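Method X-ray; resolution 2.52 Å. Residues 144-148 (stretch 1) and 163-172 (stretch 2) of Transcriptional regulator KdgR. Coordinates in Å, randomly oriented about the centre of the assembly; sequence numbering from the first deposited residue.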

# COMPACT_ATOMS: atom_id res chain seq x y z
N LEU A 144 1.90 -21.50 -12.90
CA LEU A 144 2.98 -22.43 -12.56
C LEU A 144 2.63 -23.20 -11.29
O LEU A 144 1.76 -22.79 -10.51
CB LEU A 144 4.29 -21.65 -12.40
CG LEU A 144 4.60 -20.55 -13.42
CD1 LEU A 144 5.85 -19.78 -13.07
CD2 LEU A 144 4.73 -21.16 -14.82
N PRO A 145 3.29 -24.33 -11.02
CA PRO A 145 2.94 -25.11 -9.83
C PRO A 145 3.46 -24.45 -8.56
O PRO A 145 4.44 -23.70 -8.59
CB PRO A 145 3.61 -26.46 -10.06
CG PRO A 145 4.78 -26.16 -10.93
CD PRO A 145 4.38 -24.97 -11.79
N LEU A 146 2.79 -24.73 -7.44
CA LEU A 146 3.22 -24.11 -6.19
C LEU A 146 4.55 -24.68 -5.73
O LEU A 146 5.44 -23.93 -5.33
CB LEU A 146 2.16 -24.28 -5.09
CG LEU A 146 2.47 -23.50 -3.81
CD1 LEU A 146 1.96 -22.08 -3.85
CD2 LEU A 146 1.92 -24.20 -2.61
N LEU A 147 4.71 -26.00 -5.77
CA LEU A 147 5.94 -26.62 -5.30
C LEU A 147 6.87 -27.10 -6.40
O LEU A 147 7.98 -27.54 -6.08
CB LEU A 147 5.64 -27.79 -4.38
CG LEU A 147 4.89 -27.44 -3.10
CD1 LEU A 147 3.44 -27.85 -3.23
CD2 LEU A 147 5.58 -28.12 -1.95
N GLY A 148 6.47 -27.02 -7.67
CA GLY A 148 7.28 -27.55 -8.75
C GLY A 148 8.05 -26.51 -9.53
O GLY A 148 8.89 -26.87 -10.36
N GLU A 163 -3.16 -18.57 2.70
CA GLU A 163 -3.60 -18.41 1.32
C GLU A 163 -2.82 -19.26 0.33
O GLU A 163 -3.05 -19.14 -0.88
CB GLU A 163 -3.56 -16.94 0.91
CG GLU A 163 -2.43 -16.11 1.47
CD GLU A 163 -2.48 -14.68 0.96
OE1 GLU A 163 -2.16 -13.76 1.73
OE2 GLU A 163 -2.85 -14.49 -0.22
N VAL A 164 -1.92 -20.13 0.79
CA VAL A 164 -1.28 -21.09 -0.09
C VAL A 164 -1.78 -22.51 0.16
O VAL A 164 -1.78 -23.32 -0.78
CB VAL A 164 0.26 -21.02 0.02
CG1 VAL A 164 0.77 -19.62 -0.05
CG2 VAL A 164 0.78 -21.75 1.21
N ALA A 165 -2.24 -22.82 1.37
CA ALA A 165 -2.38 -24.21 1.80
C ALA A 165 -3.41 -24.96 0.97
O ALA A 165 -3.19 -26.13 0.62
CB ALA A 165 -2.74 -24.26 3.28
N GLU A 166 -4.54 -24.33 0.64
CA GLU A 166 -5.60 -25.08 -0.04
C GLU A 166 -5.13 -25.58 -1.40
O GLU A 166 -5.20 -26.77 -1.69
CB GLU A 166 -6.86 -24.24 -0.19
CG GLU A 166 -7.87 -24.91 -1.13
CD GLU A 166 -9.11 -24.08 -1.37
OE1 GLU A 166 -10.20 -24.50 -0.92
OE2 GLU A 166 -8.99 -23.00 -2.02
N LEU A 167 -4.63 -24.67 -2.24
CA LEU A 167 -4.15 -25.12 -3.54
C LEU A 167 -2.96 -26.06 -3.38
O LEU A 167 -2.84 -27.03 -4.14
CB LEU A 167 -3.80 -23.93 -4.46
CG LEU A 167 -2.76 -22.84 -4.18
CD1 LEU A 167 -1.46 -23.14 -4.90
CD2 LEU A 167 -3.28 -21.48 -4.63
N ARG A 168 -2.11 -25.82 -2.37
CA ARG A 168 -1.06 -26.79 -2.09
C ARG A 168 -1.63 -28.16 -1.75
O ARG A 168 -1.06 -29.19 -2.14
CB ARG A 168 -0.16 -26.31 -0.95
CG ARG A 168 0.87 -27.37 -0.55
CD ARG A 168 1.65 -26.97 0.68
NE ARG A 168 0.86 -27.31 1.84
CZ ARG A 168 0.77 -26.57 2.94
NH1 ARG A 168 1.42 -25.41 3.05
NH2 ARG A 168 0.01 -26.99 3.93
N GLU A 169 -2.76 -28.20 -1.04
CA GLU A 169 -3.39 -29.48 -0.74
C GLU A 169 -4.07 -30.08 -1.96
O GLU A 169 -4.13 -31.31 -2.09
CB GLU A 169 -4.37 -29.30 0.41
CG GLU A 169 -3.69 -29.10 1.75
CD GLU A 169 -4.58 -28.42 2.77
OE1 GLU A 169 -4.06 -28.05 3.84
OE2 GLU A 169 -5.78 -28.25 2.49
N GLU A 170 -4.60 -29.25 -2.86
CA GLU A 170 -5.10 -29.79 -4.12
C GLU A 170 -3.97 -30.38 -4.95
O GLU A 170 -4.19 -31.33 -5.71
CB GLU A 170 -5.83 -28.72 -4.92
CG GLU A 170 -7.06 -28.14 -4.24
CD GLU A 170 -7.71 -27.05 -5.08
OE1 GLU A 170 -7.29 -26.87 -6.24
OE2 GLU A 170 -8.64 -26.39 -4.57
N GLU A 171 -2.75 -29.85 -4.78
CA GLU A 171 -1.60 -30.27 -5.57
C GLU A 171 -1.08 -31.64 -5.15
O GLU A 171 -0.57 -32.39 -5.99
CB GLU A 171 -0.50 -29.23 -5.45
CG GLU A 171 0.22 -28.91 -6.75
CD GLU A 171 0.89 -27.54 -6.73
OE1 GLU A 171 0.21 -26.52 -6.99
OE2 GLU A 171 2.11 -27.49 -6.46
N LEU A 172 -1.19 -31.98 -3.86
CA LEU A 172 -0.64 -33.24 -3.35
C LEU A 172 -1.60 -34.41 -3.49
O LEU A 172 -1.37 -35.45 -2.87
CB LEU A 172 -0.20 -33.09 -1.89
CG LEU A 172 1.05 -32.23 -1.63
CD1 LEU A 172 1.11 -31.78 -0.20
CD2 LEU A 172 2.33 -32.96 -2.00

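Residues 144-148 form an irregular segment with no helix or strand. Residues 165-171 of the second stretch are helical, and L172 is the first residue to leave helical phi/psi. Backbone bonds of the i to i+4 kind run along the helix, among them R168 N to V164 O at 3.0 Å and E171 N to L167 O at 2.9 Å. The nearest CA atoms across the stretches are those of L146 and R168, 6.5 Å apart. The chain of the first stretch turns at this point. L144 and P145 are extended, with psi near 160° and 154°, whereas L146 has phi/psi of -70/-45. This turn leaves the amide nitrogens of L146 and L147 near each other and both facing the carboxylate of E171.

E171 supplies all the hydrogen bonds between the stretches. L146 N donates to E171 OE1 at 3.2 Å, with a nearly straight angle of 166°. L147 N donates to E171 OE2 at 3.1 Å and 163°. L146 N also lies 3.0 Å from E171 OE2, but the angle of 121° makes this bond weak. The shorter distance is therefore not the better bond. A glutamate suits this place because its two oxygens can accept from two successive amides. Its CA-to-CB bond points toward the loop, and chi1 of -138° lies between the standard wells. P145 adds a small contact, with its CB 4.0 Å from E171 OE2. P145 has no amide hydrogen, and its N lies 5.5 Å from E171 OE1; the amides that reach the carboxylate are those of L146 and L147.

L146 is the main apolar element. It is buried, points toward the helix, and has more area covered by the other stretch than any other residue here. Its chi1 is t and its chi2 p. L146 CD1 packs 3.7 Å from L167 CD1 and 4.4 Å from V164 CB. L146 CD2 lies 3.4 Å from R168 CB. A branched leucine can thus touch three residues spaced along the helix. V164 points toward the loop and is buried. L167 points sideways, but its end comes nearer and completes the apolar contact.

L147 packs beside it at a more exposed position. Its CD1 is 3.7 Å from R168 CG and 3.5 Å from E171 OE2. R168 contributes the aliphatic part of its side chain to both leucines, while its guanidinium nitrogens NH1 and NH2 form hydrogen bonds elsewhere in the structure. The contact buries 312 Å² in total, counting both sides.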